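PDB 1VLP: nicotinate phosphoribosyltransferase from Saccharomyces cerevisiae, which catalyses the ATP-dependent synthesis of nicotinate ribonucleotide from nicotinate and phosphoribosyl pyrophosphate, the first step from nicotinic acid to NAD. Local coordinates for residues A[83-88]-A[226-231]; A[158-163]-A[381-386]; A[205-210]-A[220-225]. All blocks are in the same frame, centred on the assembly; numbering follows the deposited sequence.

Interactions 1 and 3 are neighbours; interaction 2 stands apart. Strand 222-225 of interaction 3 is followed, after two residues, by helix 228-234 of interaction 1. The two contacts touch where Ala-231 N meets Thr-225 CG2 at 3.4 Å, and their centres are 16 Å apart. Interaction 2 lies about 31 Å from interaction 1 and 26 Å from interaction 3, centre to centre. Interactions 1 and 3 lie on the side of the probable nicotinate pocket. The side chains of Ile-228 and Ile-207 are both about 9 Å from predicted nicotinate-site residues, Tyr-27 and Phe-189 respectively. That of Ser-383 is about 11 Å from Thr-367, inferred to bind phosphoribosyl pyrophosphate. None of these approaches is a direct contact.

Interaction 1 (A[83-88]-A[226-231]); sequences EYLKQE and SNILFA
Tyr-84 reaches from helix 79-88 to the first turn of helix 228-234 and touches both Ile-228 and Ala-231. The tight part is at its ring edge. CE2 of Tyr-84 lies 3.6 Å from CG2 of Ile-228, and the methyl sits near the ring plane. The Tyr-84 torsion puts CG anti to the backbone N (chi1 -173°), which sends the ring out toward the other helix. Glu-88, one turn on, has its CG above one ring face, offset toward the rim. Beyond the ring, the phenol OH of Tyr-84 packs 3.5 Å from CB of Ala-231.

The contact joins the N-terminal domain to the barrel-like domain of this type II phosphoribosyltransferase. Asn-227 is the N-cap of helix 228-234. Its OD1 accepts from Phe-230 N at 2.9 Å, with an N-H...O angle of 164°. The donor is tilted 24° from the carbonyl plane.

The apolar side is looser: CD2 of Leu-85 comes only within 4.3 Å of CD1 of Ile-228. On the polar side a water lies in the plane of the Tyr-84 ring. It is 2.6 Å from the Tyr-84 OH and donates to Ala-231 O at 3.2 Å. A leucine in place of Tyr-84 would probably leave this water without its phenol partner and open a gap beside Ala-231. Ile-228 also packs on Met-26 and Ile-29 of helix 26-38.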
loop_
_atom_site.group_PDB
_atom_site.type_symbol
_atom_site.label_atom_id
_atom_site.label_comp_id
_atom_site.label_asym_id
_atom_site.label_seq_id
_atom_site.Cartn_x
_atom_site.Cartn_y
_atom_site.Cartn_z
ATOM N N GLU A 83 17.567 13.767 4.185
ATOM C CA GLU A 83 18.072 14.300 2.917
ATOM C C GLU A 83 17.436 13.579 1.720
ATOM O O GLU A 83 17.074 14.230 0.739
ATOM C CB GLU A 83 19.580 14.226 2.827
ATOM C CG GLU A 83 20.123 14.967 1.562
ATOM C CD GLU A 83 19.425 16.343 1.278
ATOM O OE1 GLU A 83 19.517 17.241 2.182
ATOM O OE2 GLU A 83 18.790 16.496 0.163
ATOM N N TYR A 84 17.357 12.250 1.785
ATOM C CA TYR A 84 16.751 11.464 0.714
ATOM C C TYR A 84 15.303 11.878 0.470
ATOM O O TYR A 84 14.884 12.046 -0.686
ATOM C CB TYR A 84 16.855 9.965 0.959
ATOM C CG TYR A 84 16.382 9.144 -0.212
ATOM C CD1 TYR A 84 17.192 8.993 -1.334
ATOM C CD2 TYR A 84 15.136 8.509 -0.209
ATOM C CE1 TYR A 84 16.807 8.218 -2.405
ATOM C CE2 TYR A 84 14.720 7.776 -1.307
ATOM C CZ TYR A 84 15.548 7.641 -2.413
ATOM O OH TYR A 84 15.163 6.872 -3.507
ATOM N N LEU A 85 14.555 12.085 1.546
ATOM C CA LEU A 85 13.158 12.481 1.424
ATOM C C LEU A 85 13.043 13.879 0.770
ATOM O O LEU A 85 12.187 14.096 -0.095
ATOM C CB LEU A 85 12.449 12.461 2.791
ATOM C CG LEU A 85 12.204 11.113 3.475
ATOM C CD1 LEU A 85 11.663 11.296 4.883
ATOM C CD2 LEU A 85 11.289 10.214 2.623
ATOM N N LYS A 86 13.903 14.818 1.169
ATOM C CA LYS A 86 13.843 16.160 0.634
ATOM C C LYS A 86 14.170 16.145 -0.880
ATOM O O LYS A 86 13.585 16.899 -1.657
ATOM C CB LYS A 86 14.795 17.062 1.397
ATOM C CG LYS A 86 14.323 17.334 2.859
ATOM C CD LYS A 86 15.431 17.903 3.712
ATOM C CE LYS A 86 15.792 19.274 3.296
ATOM N NZ LYS A 86 16.870 19.821 4.208
ATOM N N GLN A 87 15.114 15.305 -1.284
ATOM C CA GLN A 87 15.503 15.183 -2.682
ATOM C C GLN A 87 14.442 14.533 -3.584
ATOM O O GLN A 87 14.120 15.080 -4.654
ATOM C CB GLN A 87 16.834 14.409 -2.807
ATOM C CG GLN A 87 17.363 14.280 -4.263
ATOM C CD GLN A 87 17.548 15.643 -5.032
ATOM O OE1 GLN A 87 17.375 15.703 -6.266
ATOM N NE2 GLN A 87 17.926 16.711 -4.312
ATOM N N GLU A 88 13.888 13.400 -3.148
ATOM C CA GLU A 88 12.979 12.603 -3.963
ATOM C C GLU A 88 11.513 12.957 -3.800
ATOM O O GLU A 88 10.695 12.596 -4.669
ATOM C CB GLU A 88 13.143 11.110 -3.668
ATOM C CG GLU A 88 14.503 10.529 -3.954
ATOM C CD GLU A 88 14.966 10.697 -5.400
ATOM O OE1 GLU A 88 14.156 10.586 -6.359
ATOM O OE2 GLU A 88 16.169 10.947 -5.579
ATOM N N SER A 226 7.702 1.103 -4.548
ATOM C CA SER A 226 7.059 1.783 -3.425
ATOM C C SER A 226 7.912 1.843 -2.160
ATOM O O SER A 226 7.701 2.696 -1.305
ATOM C CB SER A 226 5.683 1.219 -3.112
ATOM O OG SER A 226 5.754 -0.044 -2.527
ATOM N N ASN A 227 8.876 0.947 -2.021
ATOM C CA ASN A 227 9.648 0.867 -0.799
ATOM C C ASN A 227 10.786 1.886 -0.854
ATOM O O ASN A 227 11.743 1.772 -1.669
ATOM C CB ASN A 227 10.161 -0.552 -0.617
ATOM C CG ASN A 227 10.869 -0.742 0.709
ATOM O OD1 ASN A 227 11.933 -0.168 0.940
ATOM N ND2 ASN A 227 10.266 -1.530 1.608
ATOM N N ILE A 228 10.686 2.888 0.001
ATOM C CA ILE A 228 11.595 3.999 -0.089
ATOM C C ILE A 228 13.028 3.541 0.184
ATOM O O ILE A 228 13.976 4.024 -0.483
ATOM C CB ILE A 228 11.208 5.121 0.894
ATOM C CG1 ILE A 228 9.755 5.555 0.747
ATOM C CG2 ILE A 228 12.091 6.320 0.714
ATOM C CD1 ILE A 228 9.342 6.461 1.884
ATOM N N LEU A 229 13.205 2.602 1.131
ATOM C CA LEU A 229 14.555 2.122 1.464
ATOM C C LEU A 229 15.207 1.412 0.265
ATOM O O LEU A 229 16.380 1.656 -0.007
ATOM C CB LEU A 229 14.536 1.174 2.679
ATOM C CG LEU A 229 15.894 0.905 3.321
ATOM C CD1 LEU A 229 16.506 2.193 3.785
ATOM C CD2 LEU A 229 15.736 0.018 4.463
ATOM N N PHE A 230 14.442 0.560 -0.408
ATOM C CA PHE A 230 14.938 -0.147 -1.610
ATOM C C PHE A 230 15.109 0.793 -2.776
ATOM O O PHE A 230 16.009 0.603 -3.576
ATOM C CB PHE A 230 14.066 -1.326 -1.977
ATOM C CG PHE A 230 14.278 -2.532 -1.075
ATOM C CD1 PHE A 230 15.531 -3.097 -0.984
ATOM C CD2 PHE A 230 13.249 -3.097 -0.355
ATOM C CE1 PHE A 230 15.773 -4.215 -0.199
ATOM C CE2 PHE A 230 13.479 -4.249 0.499
ATOM C CZ PHE A 230 14.751 -4.784 0.562
ATOM N N ALA A 231 14.244 1.806 -2.906
ATOM C CA ALA A 231 14.454 2.841 -3.940
ATOM C C ALA A 231 15.851 3.479 -3.748
ATOM O O ALA A 231 16.638 3.610 -4.671
ATOM C CB ALA A 231 13.461 3.857 -3.807
HETATM O O HOH W 1 16.851 6.640 -5.534
#

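Interaction 2 (A[158-163]-A[381-386]); sequences FVDIDW and VKSEPL
An Asx turn at Asp-160 faces Ser-383 of the short, weakly bonded strand at about 382-383, which pairs antiparallel with strand 373-374. The closest atoms, OD2 of Asp-160 and OG of Ser-383, are 3.6 Å apart, and two waters bridge the segments. One water lies 2.8 Å from Asp-160 OD2 and from Asp-162 O, and 2.7 Å from Ser-383 OG. A second water donates to OD2 of Asp-160 at 2.5 Å and to the backbone O of Glu-384 at 2.9 Å. Thus one carboxylate oxygen gathers both waters.

The other oxygen shapes the turn from Asp-160 to Trp-163. Asp-160 OD1 accepts from Asp-162 N at 3.1 Å, closing the Asx turn. The N-H meets OD1 on its anti side, 30° out of the carboxylate plane. Asp-162 is the centre of an inverse gamma turn, and its OD2 is bound by Ser-377 OG.

Ser-383 carries OG anti to the backbone N (chi1 175°), turned toward the first water. This hydroxyl also accepts from Arg-195 NH1. Arg-195 in turn makes a cation-pi contact with Trp-163. The indole of Trp-163 gives its NE1 to Phe-156 O, and makes a weak bond to Asp-160 O with an angle of 127°.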
loop_
_atom_site.group_PDB
_atom_site.type_symbol
_atom_site.label_atom_id
_atom_site.label_comp_id
_atom_site.label_asym_id
_atom_site.label_seq_id
_atom_site.Cartn_x
_atom_site.Cartn_y
_atom_site.Cartn_z
ATOM N N PHE A 158 8.949 -19.000 11.526
ATOM C CA PHE A 158 8.635 -19.860 12.679
ATOM C C PHE A 158 7.523 -20.878 12.449
ATOM O O PHE A 158 7.498 -21.917 13.132
ATOM C CB PHE A 158 8.296 -18.993 13.896
ATOM C CG PHE A 158 9.423 -18.118 14.300
ATOM C CD1 PHE A 158 10.611 -18.688 14.797
ATOM C CD2 PHE A 158 9.367 -16.750 14.090
ATOM C CE1 PHE A 158 11.713 -17.893 15.116
ATOM C CE2 PHE A 158 10.455 -15.932 14.423
ATOM C CZ PHE A 158 11.627 -16.499 14.937
ATOM N N VAL A 159 6.590 -20.581 11.558
ATOM C CA VAL A 159 5.415 -21.432 11.391
ATOM C C VAL A 159 5.506 -22.349 10.155
ATOM O O VAL A 159 5.408 -23.584 10.317
ATOM C CB VAL A 159 4.084 -20.627 11.412
ATOM C CG1 VAL A 159 2.854 -21.539 11.345
ATOM C CG2 VAL A 159 4.030 -19.756 12.640
ATOM N N ASP A 160 5.564 -21.768 8.969
ATOM C CA ASP A 160 5.723 -22.478 7.724
ATOM C C ASP A 160 7.126 -22.304 7.231
ATOM O O ASP A 160 7.445 -21.254 6.687
ATOM C CB ASP A 160 4.755 -21.956 6.667
ATOM C CG ASP A 160 4.791 -22.794 5.383
ATOM O OD1 ASP A 160 5.588 -23.761 5.281
ATOM O OD2 ASP A 160 4.030 -22.479 4.469
ATOM N N ILE A 161 7.965 -23.335 7.401
ATOM C CA ILE A 161 9.349 -23.274 6.920
ATOM C C ILE A 161 9.595 -24.169 5.712
ATOM O O ILE A 161 10.736 -24.362 5.311
ATOM C CB ILE A 161 10.330 -23.697 8.043
ATOM C CG1 ILE A 161 10.094 -25.169 8.406
ATOM C CG2 ILE A 161 10.139 -22.832 9.277
ATOM N N ASP A 162 8.515 -24.676 5.113
ATOM C CA ASP A 162 8.619 -25.518 3.910
ATOM C C ASP A 162 8.738 -24.707 2.607
ATOM O O ASP A 162 7.791 -24.611 1.826
ATOM C CB ASP A 162 7.416 -26.421 3.857
ATOM C CG ASP A 162 7.532 -27.507 2.780
ATOM O OD1 ASP A 162 8.612 -27.649 2.134
ATOM O OD2 ASP A 162 6.510 -28.172 2.573
ATOM N N TRP A 163 9.912 -24.096 2.422
ATOM C CA TRP A 163 10.173 -23.188 1.320
ATOM C C TRP A 163 11.629 -22.805 1.462
ATOM O O TRP A 163 12.231 -22.997 2.515
ATOM C CB TRP A 163 9.288 -21.934 1.397
ATOM C CG TRP A 163 9.499 -21.055 2.629
ATOM C CD1 TRP A 163 8.901 -21.197 3.839
ATOM C CD2 TRP A 163 10.369 -19.928 2.745
ATOM N NE1 TRP A 163 9.344 -20.237 4.701
ATOM C CE2 TRP A 163 10.265 -19.456 4.071
ATOM C CE3 TRP A 163 11.237 -19.260 1.849
ATOM C CZ2 TRP A 163 10.974 -18.350 4.530
ATOM C CZ3 TRP A 163 11.925 -18.161 2.291
ATOM C CH2 TRP A 163 11.796 -17.709 3.637
ATOM N N VAL A 381 3.949 -27.439 -5.928
ATOM C CA VAL A 381 2.863 -26.889 -5.122
ATOM C C VAL A 381 3.204 -25.479 -4.583
ATOM O O VAL A 381 4.296 -25.214 -4.131
ATOM C CB VAL A 381 2.514 -27.837 -3.972
ATOM C CG1 VAL A 381 1.459 -27.242 -3.031
ATOM C CG2 VAL A 381 2.025 -29.213 -4.549
ATOM N N LYS A 382 2.236 -24.589 -4.668
ATOM C CA LYS A 382 2.350 -23.235 -4.111
ATOM C C LYS A 382 2.499 -23.259 -2.581
ATOM O O LYS A 382 1.807 -24.029 -1.846
ATOM C CB LYS A 382 1.098 -22.427 -4.472
ATOM C CG LYS A 382 1.224 -20.945 -4.280
ATOM C CD LYS A 382 -0.083 -20.222 -4.531
ATOM C CE LYS A 382 0.076 -18.718 -4.387
ATOM N NZ LYS A 382 1.394 -18.205 -4.931
ATOM N N SER A 383 3.396 -22.412 -2.088
ATOM C CA SER A 383 3.449 -22.109 -0.688
ATOM C C SER A 383 2.601 -20.864 -0.502
ATOM O O SER A 383 3.000 -19.774 -0.898
ATOM C CB SER A 383 4.878 -21.848 -0.207
ATOM O OG SER A 383 4.890 -21.453 1.135
ATOM N N GLU A 384 1.449 -21.023 0.125
ATOM C CA GLU A 384 0.494 -19.954 0.177
ATOM C C GLU A 384 0.972 -18.787 1.053
ATOM O O GLU A 384 1.406 -19.025 2.156
ATOM C CB GLU A 384 -0.804 -20.497 0.722
ATOM C CG GLU A 384 -1.401 -21.555 -0.182
ATOM C CD GLU A 384 -2.218 -20.973 -1.318
ATOM O OE1 GLU A 384 -1.929 -19.839 -1.775
ATOM O OE2 GLU A 384 -3.154 -21.671 -1.754
ATOM N N PRO A 385 0.860 -17.538 0.565
ATOM C CA PRO A 385 1.066 -16.360 1.454
ATOM C C PRO A 385 0.016 -16.201 2.539
ATOM O O PRO A 385 -1.105 -16.739 2.447
ATOM C CB PRO A 385 0.927 -15.154 0.508
ATOM C CG PRO A 385 1.167 -15.672 -0.812
ATOM C CD PRO A 385 0.554 -17.070 -0.788
ATOM N N LEU A 386 0.392 -15.479 3.577
ATOM C CA LEU A 386 -0.535 -15.086 4.621
ATOM C C LEU A 386 -1.308 -13.887 4.106
ATOM O O LEU A 386 -0.680 -12.892 3.735
ATOM C CB LEU A 386 0.298 -14.721 5.859
ATOM C CG LEU A 386 -0.375 -14.521 7.181
ATOM C CD1 LEU A 386 -1.079 -15.814 7.624
ATOM C CD2 LEU A 386 0.688 -14.080 8.200
HETATM O O HOH W 2 5.108 -23.888 2.359
HETATM O O HOH W 3 1.909 -21.452 3.738
#

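Interaction 3 (A[205-210]-A[220-225])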
loop_
_atom_site.group_PDB
_atom_site.type_symbol
_atom_site.label_atom_id
_atom_site.label_comp_id
_atom_site.label_asym_id
_atom_site.label_seq_id
_atom_site.Cartn_x
_atom_site.Cartn_y
_atom_site.Cartn_z
ATOM N N GLN A 205 17.078 -7.271 -6.665
ATOM C CA GLN A 205 18.251 -7.758 -7.442
ATOM C C GLN A 205 17.880 -8.292 -8.805
ATOM O O GLN A 205 18.536 -7.925 -9.812
ATOM C CB GLN A 205 19.052 -8.788 -6.639
ATOM C CG GLN A 205 19.760 -8.197 -5.458
ATOM C CD GLN A 205 20.594 -9.261 -4.732
ATOM O OE1 GLN A 205 21.303 -10.012 -5.383
ATOM N NE2 GLN A 205 20.471 -9.347 -3.409
ATOM N N GLY A 206 16.816 -9.094 -8.877
ATOM C CA GLY A 206 16.366 -9.681 -10.170
ATOM C C GLY A 206 15.859 -8.687 -11.168
ATOM O O GLY A 206 16.224 -8.700 -12.360
ATOM N N ILE A 207 15.083 -7.758 -10.654
ATOM C CA ILE A 207 14.514 -6.665 -11.458
ATOM C C ILE A 207 15.683 -5.837 -12.009
ATOM O O ILE A 207 15.750 -5.578 -13.219
ATOM C CB ILE A 207 13.504 -5.809 -10.648
ATOM C CG1 ILE A 207 12.210 -6.610 -10.351
ATOM C CG2 ILE A 207 13.168 -4.477 -11.409
ATOM C CD1 ILE A 207 11.321 -6.024 -9.281
HETATM N N MSE A 208 16.617 -5.441 -11.148
HETATM C CA MSE A 208 17.705 -4.580 -11.607
HETATM C C MSE A 208 18.586 -5.351 -12.605
HETATM O O MSE A 208 19.114 -4.765 -13.522
HETATM C CB MSE A 208 18.557 -4.086 -10.448
HETATM C CG MSE A 208 17.806 -3.199 -9.449
HETATM SE SE MSE A 208 16.618 -1.883 -10.254
HETATM C CE MSE A 208 18.023 -0.748 -11.161
ATOM N N LYS A 209 18.724 -6.656 -12.429
ATOM C CA LYS A 209 19.522 -7.482 -13.358
ATOM C C LYS A 209 18.845 -7.447 -14.714
ATOM O O LYS A 209 19.497 -7.364 -15.741
ATOM C CB LYS A 209 19.653 -8.938 -12.871
ATOM C CG LYS A 209 20.548 -9.767 -13.785
ATOM C CD LYS A 209 20.806 -11.206 -13.322
ATOM C CE LYS A 209 21.632 -12.007 -14.420
ATOM N NZ LYS A 209 23.089 -11.854 -14.328
ATOM N N ALA A 210 17.518 -7.524 -14.713
ATOM C CA ALA A 210 16.717 -7.344 -15.918
ATOM C C ALA A 210 16.903 -5.945 -16.571
ATOM O O ALA A 210 17.102 -5.827 -17.790
ATOM C CB ALA A 210 15.241 -7.619 -15.605
ATOM N N SER A 220 13.591 3.314 -18.435
ATOM C CA SER A 220 12.387 4.123 -18.438
ATOM C C SER A 220 11.086 3.327 -18.247
ATOM O O SER A 220 10.020 3.921 -18.063
ATOM C CB SER A 220 12.290 4.990 -19.699
ATOM O OG SER A 220 12.121 4.226 -20.865
ATOM N N LEU A 221 11.154 2.007 -18.349
ATOM C CA LEU A 221 9.984 1.170 -18.099
ATOM C C LEU A 221 9.810 0.853 -16.591
ATOM O O LEU A 221 8.694 0.667 -16.109
ATOM C CB LEU A 221 10.099 -0.128 -18.925
ATOM C CG LEU A 221 10.216 0.081 -20.449
ATOM C CD1 LEU A 221 10.358 -1.218 -21.172
ATOM C CD2 LEU A 221 9.041 0.852 -21.020
ATOM N N LEU A 222 10.923 0.725 -15.878
ATOM C CA LEU A 222 10.873 0.525 -14.439
ATOM C C LEU A 222 10.648 1.917 -13.793
ATOM O O LEU A 222 11.522 2.801 -13.812
ATOM C CB LEU A 222 12.151 -0.136 -13.926
ATOM C CG LEU A 222 12.159 -0.238 -12.409
ATOM C CD1 LEU A 222 11.036 -1.195 -11.916
ATOM C CD2 LEU A 222 13.467 -0.666 -11.886
ATOM N N LEU A 223 9.454 2.102 -13.286
ATOM C CA LEU A 223 9.089 3.347 -12.651
ATOM C C LEU A 223 9.829 3.498 -11.345
ATOM O O LEU A 223 10.200 4.619 -10.945
ATOM C CB LEU A 223 7.586 3.409 -12.406
ATOM C CG LEU A 223 6.790 3.355 -13.711
ATOM C CD1 LEU A 223 5.285 3.335 -13.398
ATOM C CD2 LEU A 223 7.161 4.481 -14.626
ATOM N N GLY A 224 9.988 2.365 -10.672
ATOM C CA GLY A 224 10.656 2.283 -9.359
ATOM C C GLY A 224 10.036 1.286 -8.426
ATOM O O GLY A 224 9.543 0.214 -8.833
ATOM N N THR A 225 10.083 1.616 -7.130
ATOM C CA THR A 225 9.504 0.774 -6.079
ATOM C C THR A 225 8.781 1.650 -5.090
ATOM O O THR A 225 9.188 2.798 -4.818
ATOM C CB THR A 225 10.553 -0.125 -5.341
ATOM O OG1 THR A 225 9.945 -0.820 -4.234
ATOM C CG2 THR A 225 11.734 0.641 -4.925
#
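Leu-222 pushes its two methyls against Ile-207 and selenomethionine Met-208, neighbours on one helix. Both CD1 and CD2 of Leu-222 lie 3.9 Å from CG2 of Ile-207, so the isoleucine methyl sits against the fork of the leucine. CD2 of Leu-222 has a second neighbour, the selenium SE of Met-208, at 3.8 Å. Each of the two helix side chains crosses the leucine at about a right angle. The contact is wholly apolar.

The torsions explain who does the touching. Leu-222 holds CG anti to its own backbone N (chi1 175°), and its CB points toward the helix. Ile-207 likewise points its CB at the strand, and its short branch CG2 makes the contact. Met-208 starts out less directly. Its chain bends at both chi2 (-43°) and chi3 (-66°), and this folding brings SE in beside the leucine methyl.

Other residues complete the packing. Val-236 touches both Met-208 and Leu-222, and Tyr-234 of helix 228-234 also lies against Met-208. Leu-222 further meets Val-211, one helical turn beyond Ile-207.

Strand 222-225 is an outermost strand of the parallel sheet and pairs with strand 186-188. Helix 197-213 comes between these two strands in the chain and packs its apolar side on the sheet. This beta-alpha-beta crossover is the repeating element of the TIM-barrel-like domain of type II phosphoribosyltransferases.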